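Local coordinates for protein abietadiene synthase, chloroplastic (Abies grandis, PDB 3S9V) that belongs to the terpene synthases of plant chloroplasts, largely helical enzymes that combine an N-terminal terpene synthase domain with a metal-binding domain, at residues R669-M674 with E729-F734; V660-I664 with K738-Y743. All blocks are in the same frame, centred on the assembly; numbering follows the deposited sequence.

Both contacts join the same two pieces of chain, the 660-674 region and the 729-743 region, and their centres lie about 12 Å apart. Contact 1 pairs helix 669-693 with helix 712-736; contact 2 pairs the region of short helix 658-661 with the loop before helix 741-757 and that helix's first turn. Each is partly buried: Phe670, Leu673 and Leu730 are buried in contact 1, Ile664, Ile739 and Tyr743 in contact 2, while Arg669 and Pro740 are exposed. In contact 1 a salt bridge and a water accompany the hydrophobic packing, whereas contact 2 relies on aliphatic and aromatic surfaces, its lysine charge being paired elsewhere. Phe670 touches Ile739 and Leu671 touches Ile664, making one continuous patch.

Contact 1: residues R669-M674 with E729-F734; sequences RFLQLM and ELNREF
Arg669 and Glu729 form a two-pronged salt bridge between helices 669-693 and 712-736, which pack roughly antiparallel in the all-alpha terpene synthase fold. The axes of the two short segments come within 9.8 Å, with 141° between their directions.

The guanidinium grips the carboxylate side-on through two nearly straight hydrogen bonds. Arg669 NE meets Glu729 OE1 at 2.6 Å, and Arg669 NH2 meets Glu729 OE2 at 2.7 Å. Both oxygens lie close to the guanidinium plane, but the two flat groups are turned 43° against each other, which brings each nitrogen in from above the carboxylate plane. The bend at chi2 (66°) runs the arginine chain along its own helix toward Leu673, where the extended Glu729 crosses it at about a right angle. On that same helix, Leu673 places CD2 over one guanidinium face, near the rim.

Apolar contacts fill the more buried side. Leu673 CD1 presses on the aliphatic part of Glu729, 3.3 Å from its CG, so the glutamate chain serves both the charged and the apolar part of the interface. Phe670 reaches across with its ring: Leu730 CD1 sits at the ring edge, 3.5 Å from Phe670 CE1, and Glu733 CB approaches obliquely, 3.5 Å from Phe670 CD1. Val747, from helix 741-757, also touches Phe670, and Phe748 and Ala751 of that helix pack on Leu730.

A water provides the remaining polar link. In the first turn of its helix, Phe670 N donates to the water at 2.7 Å. Glu733 OE1, also bonded to Asn737 ND2, accepts a longer hydrogen bond of 3.3 Å from the same water.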
loop_
_atom_site.group_PDB
_atom_site.type_symbol
_atom_site.label_atom_id
_atom_site.label_comp_id
_atom_site.label_asym_id
_atom_site.label_seq_id
_atom_site.Cartn_x
_atom_site.Cartn_y
_atom_site.Cartn_z
ATOM N N ARG A 669 26.437 2.998 -8.071
ATOM C CA ARG A 669 25.864 3.915 -7.092
ATOM C C ARG A 669 24.796 3.176 -6.292
ATOM O O ARG A 669 24.634 3.403 -5.097
ATOM C CB ARG A 669 25.240 5.114 -7.812
ATOM C CG ARG A 669 24.524 6.110 -6.917
ATOM C CD ARG A 669 25.492 6.834 -5.980
ATOM N NE ARG A 669 24.824 7.888 -5.218
ATOM C CZ ARG A 669 25.376 8.540 -4.195
ATOM N NH1 ARG A 669 26.608 8.251 -3.806
ATOM N NH2 ARG A 669 24.690 9.472 -3.548
ATOM N N PHE A 670 24.082 2.279 -6.965
ATOM C CA PHE A 670 23.003 1.499 -6.358
ATOM C C PHE A 670 23.481 0.713 -5.136
ATOM O O PHE A 670 22.964 0.893 -4.032
ATOM C CB PHE A 670 22.412 0.561 -7.421
ATOM C CG PHE A 670 21.088 -0.052 -7.045
ATOM C CD1 PHE A 670 20.252 0.558 -6.122
ATOM C CD2 PHE A 670 20.666 -1.237 -7.649
ATOM C CE1 PHE A 670 19.014 0.002 -5.800
ATOM C CE2 PHE A 670 19.433 -1.797 -7.336
ATOM C CZ PHE A 670 18.603 -1.175 -6.407
ATOM N N LEU A 671 24.481 -0.142 -5.327
ATOM C CA LEU A 671 25.014 -0.940 -4.228
ATOM C C LEU A 671 25.675 -0.057 -3.159
ATOM O O LEU A 671 25.607 -0.359 -1.973
ATOM C CB LEU A 671 26.038 -1.947 -4.752
ATOM C CG LEU A 671 26.353 -3.120 -3.813
ATOM C CD1 LEU A 671 25.256 -4.177 -3.958
ATOM C CD2 LEU A 671 27.707 -3.727 -4.158
ATOM N N GLN A 672 26.317 1.023 -3.588
ATOM C CA GLN A 672 26.977 1.932 -2.661
ATOM C C GLN A 672 25.981 2.582 -1.706
ATOM O O GLN A 672 26.242 2.692 -0.507
ATOM C CB GLN A 672 27.755 3.007 -3.436
ATOM C CG GLN A 672 28.880 2.430 -4.296
ATOM C CD GLN A 672 29.580 3.464 -5.166
ATOM O OE1 GLN A 672 28.993 4.474 -5.547
ATOM N NE2 GLN A 672 30.838 3.199 -5.505
ATOM N N LEU A 673 24.834 2.996 -2.235
ATOM C CA LEU A 673 23.803 3.622 -1.419
ATOM C C LEU A 673 23.222 2.643 -0.398
ATOM O O LEU A 673 22.899 3.021 0.730
ATOM C CB LEU A 673 22.688 4.166 -2.311
ATOM C CG LEU A 673 22.954 5.525 -2.968
ATOM C CD1 LEU A 673 21.885 5.803 -4.008
ATOM C CD2 LEU A 673 22.962 6.610 -1.914
ATOM N N MET A 674 23.086 1.389 -0.811
ATOM C CA MET A 674 22.555 0.344 0.051
ATOM C C MET A 674 23.487 0.225 1.239
ATOM O O MET A 674 23.054 0.240 2.392
ATOM C CB MET A 674 22.498 -0.996 -0.703
ATOM C CG MET A 674 22.187 -2.203 0.181
ATOM S SD MET A 674 22.616 -3.792 -0.598
ATOM C CE MET A 674 24.383 -3.682 -0.483
ATOM N N GLU A 729 17.407 8.719 -2.625
ATOM C CA GLU A 729 18.147 8.462 -3.849
ATOM C C GLU A 729 18.052 6.971 -4.179
ATOM O O GLU A 729 17.975 6.582 -5.351
ATOM C CB GLU A 729 19.623 8.882 -3.704
ATOM C CG GLU A 729 20.419 8.644 -4.994
ATOM C CD GLU A 729 21.810 9.278 -5.018
ATOM O OE1 GLU A 729 22.568 8.973 -5.969
ATOM O OE2 GLU A 729 22.143 10.075 -4.111
ATOM N N LEU A 730 18.043 6.139 -3.140
ATOM C CA LEU A 730 17.941 4.688 -3.321
ATOM C C LEU A 730 16.589 4.321 -3.944
ATOM O O LEU A 730 16.501 3.370 -4.724
ATOM C CB LEU A 730 18.119 3.972 -1.977
ATOM C CG LEU A 730 18.193 2.448 -2.034
ATOM C CD1 LEU A 730 19.368 2.033 -2.920
ATOM C CD2 LEU A 730 18.357 1.888 -0.637
ATOM N N ASN A 731 15.535 5.068 -3.609
ATOM C CA ASN A 731 14.230 4.793 -4.201
ATOM C C ASN A 731 14.319 4.981 -5.708
ATOM O O ASN A 731 13.889 4.124 -6.481
ATOM C CB ASN A 731 13.146 5.755 -3.695
ATOM C CG ASN A 731 12.626 5.397 -2.329
ATOM O OD1 ASN A 731 12.561 4.220 -1.957
ATOM N ND2 ASN A 731 12.216 6.414 -1.575
ATOM N N ARG A 732 14.879 6.115 -6.122
ATOM C CA ARG A 732 14.975 6.406 -7.540
ATOM C C ARG A 732 15.756 5.335 -8.266
ATOM O O ARG A 732 15.405 4.967 -9.382
ATOM C CB ARG A 732 15.616 7.776 -7.788
ATOM C CG ARG A 732 15.485 8.241 -9.243
ATOM C CD ARG A 732 15.967 9.671 -9.420
ATOM N NE ARG A 732 17.327 9.852 -8.922
ATOM C CZ ARG A 732 17.938 11.028 -8.811
ATOM N NH1 ARG A 732 19.177 11.091 -8.343
ATOM N NH2 ARG A 732 17.312 12.141 -9.166
ATOM N N GLU A 733 16.816 4.834 -7.639
ATOM C CA GLU A 733 17.613 3.785 -8.270
ATOM C C GLU A 733 16.769 2.519 -8.408
ATOM O O GLU A 733 16.683 1.936 -9.487
ATOM C CB GLU A 733 18.863 3.477 -7.443
ATOM C CG GLU A 733 19.804 4.646 -7.257
ATOM C CD GLU A 733 20.396 5.130 -8.557
ATOM O OE1 GLU A 733 21.003 4.307 -9.277
ATOM O OE2 GLU A 733 20.260 6.335 -8.855
ATOM N N PHE A 734 16.143 2.112 -7.307
ATOM C CA PHE A 734 15.308 0.922 -7.279
ATOM C C PHE A 734 14.219 0.975 -8.334
ATOM O O PHE A 734 13.894 -0.030 -8.963
ATOM C CB PHE A 734 14.667 0.769 -5.896
ATOM C CG PHE A 734 13.660 -0.351 -5.810
ATOM C CD1 PHE A 734 14.060 -1.682 -5.921
ATOM C CD2 PHE A 734 12.311 -0.074 -5.606
ATOM C CE1 PHE A 734 13.131 -2.725 -5.829
ATOM C CE2 PHE A 734 11.370 -1.109 -5.512
ATOM C CZ PHE A 734 11.779 -2.434 -5.623
HETATM O O HOH W 1 23.839 2.713 -9.612
#

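Contact 2: residues V660-I664 with K738-Y743; sequences VLSKI and KIPDIY
Val660 meets Tyr743 face-on, its CG1 methyl lying 4.0 Å from the centroid of the tyrosine ring and 23° off the ring normal, a CH-pi contact. Having CG1 opposite the backbone N (chi1 173°) sends this methyl over the ring, and the two side chains cross at about a right angle. The opposite ring face is covered by Ile742 CG2, while Pro740 CB lies in the ring plane at its edge; neighbours on both faces and at the edge probably restrict the ring's rotation. Its hydroxyl is bonded to Thr652 OG1.

Pro740, the N-cap residue of helix 741-757, also meets the valine, with its CD 4.1 Å from Val660 CG1. Ile664 comes to the tyrosine from another direction: its CD1 reaches Tyr743 CD2 at 4.1 Å, obliquely to the ring.

Lys663 and Ile739 instead slide past each other in opposite senses. Lys663 CD lies 3.6 Å from Ile739 CG1, and the lysine chain continues past the carbonyl of Lys738, with 3.6 Å between Lys663 CE and Lys738 O. The bend at chi4 carries NZ to a salt bridge with Glu659, while CB and CD of the stem pack on Ile739.

Short helix 658-661 and the residues after it, which lead to helix 669-693, thus pack on the loop between helices 712-736 and 741-757 and on the first turn of the latter, within the alpha-helical terpene synthase fold.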
loop_
_atom_site.group_PDB
_atom_site.type_symbol
_atom_site.label_atom_id
_atom_site.label_comp_id
_atom_site.label_asym_id
_atom_site.label_seq_id
_atom_site.Cartn_x
_atom_site.Cartn_y
_atom_site.Cartn_z
ATOM N N VAL A 660 24.737 -7.091 -16.329
ATOM C CA VAL A 660 23.854 -7.023 -15.168
ATOM C C VAL A 660 24.696 -6.793 -13.908
ATOM O O VAL A 660 24.331 -5.998 -13.037
ATOM C CB VAL A 660 23.038 -8.331 -14.988
ATOM C CG1 VAL A 660 22.275 -8.290 -13.679
ATOM C CG2 VAL A 660 22.067 -8.508 -16.135
ATOM N N LEU A 661 25.826 -7.490 -13.816
ATOM C CA LEU A 661 26.707 -7.357 -12.660
ATOM C C LEU A 661 27.189 -5.913 -12.497
ATOM O O LEU A 661 27.117 -5.355 -11.405
ATOM C CB LEU A 661 27.909 -8.297 -12.795
ATOM C CG LEU A 661 29.009 -8.218 -11.728
ATOM C CD1 LEU A 661 28.432 -8.478 -10.336
ATOM C CD2 LEU A 661 30.087 -9.236 -12.055
ATOM N N SER A 662 27.661 -5.312 -13.586
ATOM C CA SER A 662 28.155 -3.938 -13.545
ATOM C C SER A 662 27.117 -2.959 -12.993
ATOM O O SER A 662 27.460 -1.852 -12.590
ATOM C CB SER A 662 28.586 -3.482 -14.943
ATOM O OG SER A 662 27.462 -3.311 -15.788
ATOM N N LYS A 663 25.852 -3.365 -12.981
ATOM C CA LYS A 663 24.787 -2.510 -12.470
ATOM C C LYS A 663 24.538 -2.687 -10.971
ATOM O O LYS A 663 23.766 -1.936 -10.373
ATOM C CB LYS A 663 23.492 -2.768 -13.243
ATOM C CG LYS A 663 23.553 -2.317 -14.693
ATOM C CD LYS A 663 22.251 -2.602 -15.428
ATOM C CE LYS A 663 22.244 -1.977 -16.818
ATOM N NZ LYS A 663 23.341 -2.504 -17.676
ATOM N N ILE A 664 25.201 -3.662 -10.356
ATOM C CA ILE A 664 25.012 -3.896 -8.927
ATOM C C ILE A 664 26.314 -4.197 -8.193
ATOM O O ILE A 664 26.292 -4.585 -7.020
ATOM C CB ILE A 664 24.052 -5.077 -8.677
ATOM C CG1 ILE A 664 24.663 -6.365 -9.245
ATOM C CG2 ILE A 664 22.698 -4.786 -9.306
ATOM C CD1 ILE A 664 23.954 -7.637 -8.812
ATOM N N LYS A 738 17.326 0.228 -15.084
ATOM C CA LYS A 738 16.907 -0.881 -15.937
ATOM C C LYS A 738 17.723 -2.115 -15.582
ATOM O O LYS A 738 18.699 -2.445 -16.248
ATOM C CB LYS A 738 17.111 -0.508 -17.407
ATOM C CG LYS A 738 16.336 0.735 -17.816
ATOM C CD LYS A 738 16.639 1.161 -19.244
ATOM C CE LYS A 738 15.902 2.451 -19.591
ATOM N NZ LYS A 738 16.193 2.910 -20.974
ATOM N N ILE A 739 17.301 -2.791 -14.517
ATOM C CA ILE A 739 17.970 -3.981 -14.006
ATOM C C ILE A 739 16.928 -5.059 -13.733
ATOM O O ILE A 739 15.815 -4.754 -13.313
ATOM C CB ILE A 739 18.679 -3.649 -12.687
ATOM C CG1 ILE A 739 19.641 -2.481 -12.907
ATOM C CG2 ILE A 739 19.381 -4.879 -12.142
ATOM C CD1 ILE A 739 20.189 -1.889 -11.626
ATOM N N PRO A 740 17.270 -6.336 -13.966
ATOM C CA PRO A 740 16.274 -7.383 -13.702
ATOM C C PRO A 740 15.731 -7.245 -12.276
ATOM O O PRO A 740 16.486 -7.039 -11.326
ATOM C CB PRO A 740 17.062 -8.674 -13.921
ATOM C CG PRO A 740 18.052 -8.282 -14.973
ATOM C CD PRO A 740 18.512 -6.907 -14.512
ATOM N N ASP A 741 14.412 -7.354 -12.150
ATOM C CA ASP A 741 13.703 -7.214 -10.880
ATOM C C ASP A 741 14.324 -7.892 -9.657
ATOM O O ASP A 741 14.459 -7.267 -8.599
ATOM C CB ASP A 741 12.261 -7.707 -11.046
ATOM C CG ASP A 741 11.333 -7.187 -9.959
ATOM O OD1 ASP A 741 11.176 -5.948 -9.855
ATOM O OD2 ASP A 741 10.760 -8.012 -9.208
ATOM N N ILE A 742 14.692 -9.163 -9.797
ATOM C CA ILE A 742 15.258 -9.914 -8.685
ATOM C C ILE A 742 16.510 -9.280 -8.084
ATOM O O ILE A 742 16.702 -9.335 -6.870
ATOM C CB ILE A 742 15.570 -11.378 -9.093
ATOM C CG1 ILE A 742 16.070 -12.171 -7.879
ATOM C CG2 ILE A 742 16.612 -11.402 -10.182
ATOM C CD1 ILE A 742 15.036 -12.323 -6.776
ATOM N N TYR A 743 17.355 -8.670 -8.912
ATOM C CA TYR A 743 18.574 -8.045 -8.407
ATOM C C TYR A 743 18.262 -6.726 -7.695
ATOM O O TYR A 743 18.936 -6.362 -6.729
ATOM C CB TYR A 743 19.576 -7.836 -9.544
ATOM C CG TYR A 743 19.932 -9.127 -10.260
ATOM C CD1 TYR A 743 19.403 -9.418 -11.516
ATOM C CD2 TYR A 743 20.761 -10.079 -9.662
ATOM C CE1 TYR A 743 19.684 -10.625 -12.163
ATOM C CE2 TYR A 743 21.047 -11.295 -10.298
ATOM C CZ TYR A 743 20.504 -11.557 -11.549
ATOM O OH TYR A 743 20.772 -12.744 -12.192
#